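Local coordinates for protein putative enoyl-CoA hydratase (Streptomyces avermitilis, PDB 3GKB) that probably acts on acyl-CoA thioesters as an enoyl-CoA hydratase or a related enzyme of the crotonase family, although its own substrate is not established, at residues V111-K116 / E136-G141; V29-A34 / G260-A265; T46-S51 / R103-V108. All blocks are in the same frame, centred on the assembly; numbering follows the deposited sequence.

Interaction 1 (V111-K116 / E136-G141)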
loop_
_atom_site.group_PDB
_atom_site.type_symbol
_atom_site.label_atom_id
_atom_site.label_comp_id
_atom_site.label_asym_id
_atom_site.label_seq_id
_atom_site.Cartn_x
_atom_site.Cartn_y
_atom_site.Cartn_z
ATOM N N VAL B 111 -5.676 18.921 0.751
ATOM C CA VAL B 111 -4.800 19.696 -0.159
ATOM C C VAL B 111 -5.338 19.567 -1.582
ATOM O O VAL B 111 -5.651 18.463 -2.043
ATOM C CB VAL B 111 -3.323 19.211 -0.115
ATOM C CG1 VAL B 111 -2.510 19.774 -1.314
ATOM C CG2 VAL B 111 -2.643 19.587 1.246
ATOM N N LYS B 112 -5.492 20.706 -2.239
ATOM C CA LYS B 112 -5.801 20.786 -3.659
ATOM C C LYS B 112 -4.520 21.154 -4.412
ATOM O O LYS B 112 -4.075 22.321 -4.347
ATOM C CB LYS B 112 -6.863 21.845 -3.907
ATOM C CG LYS B 112 -7.198 22.018 -5.377
ATOM C CD LYS B 112 -8.453 22.874 -5.569
ATOM C CE LYS B 112 -8.220 24.315 -5.226
ATOM N NZ LYS B 112 -9.405 25.192 -5.554
ATOM N N LEU B 113 -3.958 20.181 -5.125
ATOM C CA LEU B 113 -2.661 20.315 -5.782
ATOM C C LEU B 113 -2.834 20.427 -7.290
ATOM O O LEU B 113 -3.125 19.441 -7.970
ATOM C CB LEU B 113 -1.755 19.121 -5.442
ATOM C CG LEU B 113 -0.348 19.146 -6.074
ATOM C CD1 LEU B 113 0.465 20.325 -5.465
ATOM C CD2 LEU B 113 0.387 17.835 -5.909
ATOM N N ALA B 114 -2.595 21.629 -7.802
ATOM C CA ALA B 114 -2.694 21.889 -9.223
ATOM C C ALA B 114 -1.333 21.971 -9.891
ATOM O O ALA B 114 -1.215 21.566 -11.055
ATOM C CB ALA B 114 -3.512 23.161 -9.487
ATOM N N GLY B 115 -0.311 22.403 -9.161
ATOM C CA GLY B 115 1.011 22.601 -9.712
ATOM C C GLY B 115 2.077 21.747 -9.033
ATOM O O GLY B 115 1.799 20.626 -8.563
ATOM N N LYS B 116 3.295 22.281 -9.012
ATOM C CA LYS B 116 4.453 21.563 -8.500
ATOM C C LYS B 116 4.711 21.836 -7.019
ATOM O O LYS B 116 4.672 22.994 -6.561
ATOM C CB LYS B 116 5.713 21.920 -9.301
ATOM C CG LYS B 116 5.668 21.484 -10.751
ATOM C CD LYS B 116 6.678 22.261 -11.556
ATOM C CE LYS B 116 6.783 21.791 -12.993
ATOM N NZ LYS B 116 5.529 22.037 -13.727
ATOM N N GLU B 136 -3.088 16.656 -15.268
ATOM C CA GLU B 136 -2.297 17.244 -16.360
ATOM C C GLU B 136 -1.139 18.104 -15.918
ATOM O O GLU B 136 -0.177 18.245 -16.657
ATOM C CB GLU B 136 -3.184 18.121 -17.274
ATOM C CG GLU B 136 -4.251 17.361 -18.064
ATOM C CD GLU B 136 -5.595 17.298 -17.345
ATOM O OE1 GLU B 136 -5.602 17.307 -16.099
ATOM O OE2 GLU B 136 -6.647 17.224 -18.024
ATOM N N THR B 137 -1.250 18.724 -14.740
ATOM C CA THR B 137 -0.369 19.804 -14.346
ATOM C C THR B 137 0.409 19.559 -13.046
ATOM O O THR B 137 1.470 20.122 -12.860
ATOM C CB THR B 137 -1.171 21.124 -14.219
ATOM O OG1 THR B 137 -2.265 20.932 -13.332
ATOM C CG2 THR B 137 -1.751 21.541 -15.587
ATOM N N ALA B 138 -0.103 18.723 -12.149
ATOM C CA ALA B 138 0.492 18.607 -10.836
ATOM C C ALA B 138 1.781 17.807 -10.886
ATOM O O ALA B 138 1.965 16.934 -11.738
ATOM C CB ALA B 138 -0.465 17.950 -9.881
ATOM N N GLY B 139 2.644 18.061 -9.926
ATOM C CA GLY B 139 3.852 17.266 -9.758
ATOM C C GLY B 139 4.339 17.262 -8.313
ATOM O O GLY B 139 4.186 18.239 -7.603
ATOM N N LEU B 140 4.945 16.147 -7.906
ATOM C CA LEU B 140 5.481 15.974 -6.576
ATOM C C LEU B 140 6.868 15.389 -6.667
ATOM O O LEU B 140 7.077 14.388 -7.379
ATOM C CB LEU B 140 4.625 15.006 -5.770
ATOM C CG LEU B 140 3.392 15.566 -5.116
ATOM C CD1 LEU B 140 2.499 14.416 -4.695
ATOM C CD2 LEU B 140 3.806 16.454 -3.908
ATOM N N GLY B 141 7.813 16.009 -5.984
ATOM C CA GLY B 141 9.163 15.475 -5.952
ATOM C C GLY B 141 9.888 15.773 -4.659
ATOM O O GLY B 141 9.691 16.835 -4.045
#
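Leu113 and Leu140 cross obliquely where the two sheets of the crotonase fold meet: Leu113 ends a strand of the large sheet, and Leu140 lies in the small sheet, in which strand 139-141 runs parallel to strand 116-118. Leu113 CG, anti to the backbone N (chi1 -180°), comes 4.0 Å from Ala138 CB. Its CD2 methyl does most of the touching, lying 3.8 Å from Leu140 CG and 4.1 Å from Ala138 CB. Leucine suits this buried spot because it is apolar and long enough for CD2 to reach both. Phe66 also packs on Leu113, while Ala122 and Val125 of helix 120-127 cover Leu140. Ala138 offers a single methyl, small enough to lie close to both Leu113 O and Gly115 O, and its CB approaches Leu113 O to 3.6 Å.

After Leu113 the chain turns through Ala114 and Gly115 and joins strand 139-141 in parallel. Gly139 N donates to Gly115 O at 3.0 Å, coming from above the carbonyl plane; Ala138 CA approaches the same oxygen in a CA-H...O contact. The partner residue in the bridge, Lys116, returns a similar contact from its CA to Gly139 O at 3.5 Å. Gly139 carries no side chain on the sheet face where the aliphatic chain of Lys116 projects, which suits the close pairing, and the Lys116 ammonium makes a long, weak ion pair with Glu64.

Threonine suits the exposed end of the turn because its hydroxyl can donate to a backbone carbonyl. Thr137 holds OG1 between its own backbone N and carbonyl carbon (chi1 55°), and this hydroxyl donates to Ala114 O over 2.6 Å, arriving in the carbonyl plane at a C=O...OG1 angle of 150°.

Interaction 2 (V29-A34 / G260-A265)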
loop_
_atom_site.group_PDB
_atom_site.type_symbol
_atom_site.label_atom_id
_atom_site.label_comp_id
_atom_site.label_asym_id
_atom_site.label_seq_id
_atom_site.Cartn_x
_atom_site.Cartn_y
_atom_site.Cartn_z
ATOM N N VAL B 29 7.719 32.076 -6.290
ATOM C CA VAL B 29 7.507 30.638 -6.535
ATOM C C VAL B 29 6.944 29.874 -5.339
ATOM O O VAL B 29 6.995 28.657 -5.316
ATOM C CB VAL B 29 8.804 29.906 -7.006
ATOM C CG1 VAL B 29 9.296 30.471 -8.331
ATOM C CG2 VAL B 29 9.886 30.026 -5.951
ATOM N N ASN B 30 6.378 30.587 -4.367
ATOM C CA ASN B 30 5.822 29.960 -3.164
ATOM C C ASN B 30 6.856 29.134 -2.397
ATOM O O ASN B 30 6.588 28.003 -1.952
ATOM C CB ASN B 30 4.572 29.131 -3.483
ATOM C CG ASN B 30 3.291 29.956 -3.458
ATOM O OD1 ASN B 30 3.309 31.204 -3.590
ATOM N ND2 ASN B 30 2.157 29.266 -3.303
ATOM N N VAL B 31 8.034 29.720 -2.187
ATOM C CA VAL B 31 8.976 29.060 -1.278
ATOM C C VAL B 31 8.398 29.111 0.126
ATOM O O VAL B 31 7.618 29.994 0.461
ATOM C CB VAL B 31 10.425 29.638 -1.285
ATOM C CG1 VAL B 31 11.028 29.630 -2.667
ATOM C CG2 VAL B 31 10.484 30.981 -0.653
ATOM N N ILE B 32 8.742 28.112 0.913
ATOM C CA ILE B 32 8.440 28.048 2.344
ATOM C C ILE B 32 9.613 28.643 3.093
ATOM O O ILE B 32 10.668 27.994 3.277
ATOM C CB ILE B 32 8.279 26.606 2.823
ATOM C CG1 ILE B 32 7.237 25.863 1.992
ATOM C CG2 ILE B 32 7.908 26.588 4.315
ATOM C CD1 ILE B 32 7.349 24.344 2.164
ATOM N N GLY B 33 9.445 29.883 3.509
ATOM C CA GLY B 33 10.454 30.579 4.308
ATOM C C GLY B 33 10.061 30.621 5.770
ATOM O O GLY B 33 9.006 30.075 6.183
ATOM N N ALA B 34 10.906 31.266 6.573
ATOM C CA ALA B 34 10.666 31.362 8.010
ATOM C C ALA B 34 9.371 32.089 8.330
ATOM O O ALA B 34 8.654 31.691 9.263
ATOM C CB ALA B 34 11.835 32.039 8.728
ATOM N N GLY B 260 19.848 30.140 -10.626
ATOM C CA GLY B 260 18.452 30.477 -10.827
ATOM C C GLY B 260 17.415 29.744 -10.005
ATOM O O GLY B 260 16.221 29.894 -10.282
ATOM N N ALA B 261 17.823 28.944 -9.006
ATOM C CA ALA B 261 16.808 28.370 -8.121
ATOM C C ALA B 261 15.999 29.519 -7.486
ATOM O O ALA B 261 16.506 30.626 -7.285
ATOM C CB ALA B 261 17.432 27.424 -7.055
ATOM N N GLN B 262 14.724 29.255 -7.223
ATOM C CA GLN B 262 13.838 30.186 -6.547
ATOM C C GLN B 262 13.408 31.325 -7.471
ATOM O O GLN B 262 12.914 32.352 -7.022
ATOM C CB GLN B 262 14.421 30.657 -5.199
ATOM C CG GLN B 262 14.759 29.447 -4.319
ATOM C CD GLN B 262 14.940 29.697 -2.817
ATOM O OE1 GLN B 262 14.962 28.732 -2.061
ATOM N NE2 GLN B 262 15.090 30.956 -2.384
ATOM N N THR B 263 13.592 31.099 -8.769
ATOM C CA THR B 263 12.964 31.870 -9.823
ATOM C C THR B 263 12.085 30.917 -10.609
ATOM O O THR B 263 12.367 29.728 -10.678
ATOM C CB THR B 263 14.005 32.481 -10.779
ATOM O OG1 THR B 263 14.576 31.460 -11.611
ATOM C CG2 THR B 263 15.098 33.167 -9.997
ATOM N N PRO B 264 11.026 31.432 -11.242
ATOM C CA PRO B 264 10.123 30.546 -11.996
ATOM C C PRO B 264 10.817 29.702 -13.047
ATOM O O PRO B 264 10.567 28.476 -13.140
ATOM C CB PRO B 264 9.141 31.524 -12.628
ATOM C CG PRO B 264 9.101 32.638 -11.631
ATOM C CD PRO B 264 10.519 32.816 -11.199
ATOM N N ALA B 265 11.718 30.302 -13.809
ATOM C CA ALA B 265 12.446 29.462 -14.858
ATOM C C ALA B 265 13.330 28.361 -14.247
ATOM O O ALA B 265 13.401 27.238 -14.774
ATOM C CB ALA B 265 13.248 30.348 -15.793
#
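The N-terminus of helix 264-268, with Thr263 as N-cap and Pro264 in the first turn, is where Val29 of the loop before helix 34-48 lodges. Val29 CG1 makes the closest approach: it lies 3.5 Å from Pro264 N and 3.6 Å from Thr263 C, against the peptide link between them, and 3.9 Å from Pro264 CD. The chi1 of -62° sets CG1 anti to the carbonyl carbon, while CG2 faces the backbone of Gln262. A valine fits because its two methyls span consecutive residues; a proline fits because the first turn of a helix needs no backbone N-H donor there.

Beside it, Val31 and Gln262 cross at about a right angle, with Val31 CG1 3.9 Å from Gln262 CD. The Gln262 chain, extended beyond CG, offers CG and CD to this methyl, and its polar end is engaged further on: OE1 accepts from Met72 N and NE2 donates to Asp71 OD1. No hydrogen bond joins the two segments directly; loop 68-72, bonded through its backbone to Asn30 and Ile32, links them.

Two bonds close the turn from Gly260 to Thr263. Gly260 O accepts from Thr263 N and, over 2.6 Å, from Thr263 OG1, which meets a lone pair in the carbonyl plane. The same threonine oxygen caps Gly266 N. Gly260 adopts positive phi as the C-prime residue of the preceding helix. The whole is a compact helix-to-helix connection: a Schellman motif, a type II turn from Gly260 to Thr263, and a threonine N-cap.

Interaction 3 (T46-S51 / R103-V108)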
loop_
_atom_site.group_PDB
_atom_site.type_symbol
_atom_site.label_atom_id
_atom_site.label_comp_id
_atom_site.label_asym_id
_atom_site.label_seq_id
_atom_site.Cartn_x
_atom_site.Cartn_y
_atom_site.Cartn_z
ATOM N N THR B 46 -4.768 28.878 15.656
ATOM C CA THR B 46 -6.018 29.613 15.833
ATOM C C THR B 46 -7.223 28.797 15.358
ATOM O O THR B 46 -8.252 28.744 16.022
ATOM C CB THR B 46 -6.014 30.936 15.083
ATOM O OG1 THR B 46 -4.881 31.739 15.492
ATOM C CG2 THR B 46 -7.327 31.680 15.310
ATOM N N LEU B 47 -7.107 28.176 14.195
ATOM C CA LEU B 47 -8.215 27.359 13.691
ATOM C C LEU B 47 -8.520 26.160 14.565
ATOM O O LEU B 47 -9.697 25.809 14.715
ATOM C CB LEU B 47 -7.984 26.921 12.238
ATOM C CG LEU B 47 -8.122 28.018 11.176
ATOM C CD1 LEU B 47 -7.519 27.576 9.823
ATOM C CD2 LEU B 47 -9.614 28.413 11.039
ATOM N N ALA B 48 -7.488 25.549 15.165
ATOM C CA ALA B 48 -7.679 24.372 15.997
ATOM C C ALA B 48 -8.627 24.692 17.167
ATOM O O ALA B 48 -9.284 23.800 17.675
ATOM C CB ALA B 48 -6.328 23.808 16.530
ATOM N N ASP B 49 -8.687 25.961 17.571
ATOM C CA ASP B 49 -9.582 26.383 18.661
ATOM C C ASP B 49 -10.887 27.032 18.187
ATOM O O ASP B 49 -11.641 27.563 18.999
ATOM C CB ASP B 49 -8.825 27.307 19.629
ATOM C CG ASP B 49 -7.842 26.528 20.531
ATOM O OD1 ASP B 49 -7.823 25.279 20.509
ATOM O OD2 ASP B 49 -7.089 27.157 21.285
ATOM N N ASP B 50 -11.161 26.961 16.888
ATOM C CA ASP B 50 -12.366 27.549 16.293
ATOM C C ASP B 50 -13.405 26.465 16.029
ATOM O O ASP B 50 -13.322 25.716 15.046
ATOM C CB ASP B 50 -12.003 28.281 15.005
ATOM C CG ASP B 50 -13.145 29.145 14.453
ATOM O OD1 ASP B 50 -14.333 28.929 14.806
ATOM O OD2 ASP B 50 -12.832 30.027 13.628
ATOM N N SER B 51 -14.418 26.405 16.888
ATOM C CA SER B 51 -15.438 25.379 16.768
ATOM C C SER B 51 -16.340 25.594 15.540
ATOM O O SER B 51 -17.046 24.688 15.162
ATOM C CB SER B 51 -16.274 25.273 18.068
ATOM O OG SER B 51 -16.594 26.561 18.546
ATOM N N ARG B 103 -0.604 17.125 10.423
ATOM C CA ARG B 103 -1.022 15.739 10.706
ATOM C C ARG B 103 -1.916 15.635 11.955
ATOM O O ARG B 103 -2.743 14.747 12.034
ATOM C CB ARG B 103 0.182 14.828 10.960
ATOM C CG ARG B 103 0.917 14.350 9.716
ATOM C CD ARG B 103 1.480 12.936 9.890
ATOM N NE ARG B 103 2.275 12.792 11.095
ATOM C CZ ARG B 103 2.163 11.833 12.017
ATOM N NH1 ARG B 103 2.977 11.846 13.075
ATOM N NH2 ARG B 103 1.292 10.843 11.893
ATOM N N HIS B 104 -1.704 16.522 12.931
ATOM C CA HIS B 104 -2.463 16.495 14.195
ATOM C C HIS B 104 -3.612 17.516 14.291
ATOM O O HIS B 104 -4.257 17.657 15.349
ATOM C CB HIS B 104 -1.478 16.629 15.353
ATOM C CG HIS B 104 -0.524 15.482 15.431
ATOM N ND1 HIS B 104 0.742 15.536 14.898
ATOM C CD2 HIS B 104 -0.667 14.240 15.954
ATOM C CE1 HIS B 104 1.348 14.377 15.105
ATOM N NE2 HIS B 104 0.515 13.576 15.748
ATOM N N GLN B 105 -3.897 18.192 13.180
ATOM C CA GLN B 105 -4.949 19.222 13.140
ATOM C C GLN B 105 -6.312 18.564 13.434
ATOM O O GLN B 105 -6.594 17.442 12.953
ATOM C CB GLN B 105 -4.940 19.919 11.783
ATOM C CG GLN B 105 -5.789 21.213 11.662
ATOM C CD GLN B 105 -5.219 22.388 12.456
ATOM O OE1 GLN B 105 -4.010 22.463 12.721
ATOM N NE2 GLN B 105 -6.093 23.318 12.838
ATOM N N PRO B 106 -7.157 19.216 14.266
ATOM C CA PRO B 106 -8.468 18.618 14.557
ATOM C C PRO B 106 -9.409 18.578 13.347
ATOM O O PRO B 106 -10.107 17.589 13.155
ATOM C CB PRO B 106 -9.055 19.502 15.667
ATOM C CG PRO B 106 -8.150 20.601 15.869
ATOM C CD PRO B 106 -6.830 20.314 15.188
ATOM N N GLN B 107 -9.457 19.660 12.573
ATOM C CA GLN B 107 -10.251 19.728 11.343
ATOM C C GLN B 107 -9.758 18.699 10.331
ATOM O O GLN B 107 -8.596 18.332 10.328
ATOM C CB GLN B 107 -10.131 21.108 10.677
ATOM C CG GLN B 107 -10.900 22.229 11.361
ATOM C CD GLN B 107 -10.143 22.864 12.547
ATOM O OE1 GLN B 107 -8.969 22.595 12.762
ATOM N NE2 GLN B 107 -10.834 23.713 13.310
ATOM N N VAL B 108 -10.632 18.291 9.423
ATOM C CA VAL B 108 -10.186 17.487 8.277
ATOM C C VAL B 108 -9.357 18.406 7.394
ATOM O O VAL B 108 -9.795 19.530 7.086
ATOM C CB VAL B 108 -11.380 16.971 7.472
ATOM C CG1 VAL B 108 -10.890 16.251 6.179
ATOM C CG2 VAL B 108 -12.260 16.066 8.344
#
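The carboxamide of Gln107 sits over one face of the Leu47 carbonyl group, and Asp50 N comes to the same oxygen from the opposite face. Gln107 NE2 donates to Leu47 O at 2.8 Å with an N-H...O angle of 143°, from well above the carbonyl plane, while the oxygen lies 23° out of the amide plane of the glutamine. A second carboxamide adjoins the first: Gln105 NE2 donates to Gln107 OE1 over 3.0 Å, with the acceptor in the plane of the Gln105 amide. Both chains bend at chi2.

Glutamine suits both places because each amide nitrogen has two hydrogens to give. The second acceptor of Gln107 NE2 is Val53 O, and that of Gln105 NE2 is Leu44 O, so the two amides bond to the last turn of helix 34-48 (Leu44 O, Leu47 O) and to Val53 O, on the way to strand 55-60. Pro106, which separates them in sequence, sets its ring against the helix end, CG lying 3.7 Å from Ala48 CB; the small alanine admits the ring closely.

Around this polar pair, Leu47 packs on Ala20 and Ile22 of strand 19-24, and Ile56 of strand 55-60 touches Leu47 and both glutamines. Lys221 of helix 216-223 donates to Gln105 O and Gln107 O, just before strand 108-113 begins.

In the fold
From the N terminus, the chain passes residues 29-34 and then helix 34-48, whose end at 46-51 meets residues 103-108; interaction 3 closes that loop round strand 55-60 and helices 78-87 and 96-103. Strand 108-113 follows at once and leads into interaction 1, which closes a shorter loop containing helix 120-127 and strand 130-134. These two contacts are in series, at the start and the end of one strand, with centres 24 Å apart. Interaction 2 closes last: residues 260-265 return to 29-34, enclosing both others. It ties the C-terminal helical region, through the start of helix 264-268, to the loop before helix 34-48, about 28 Å, centre to centre, from interaction 3 across the chain's middle.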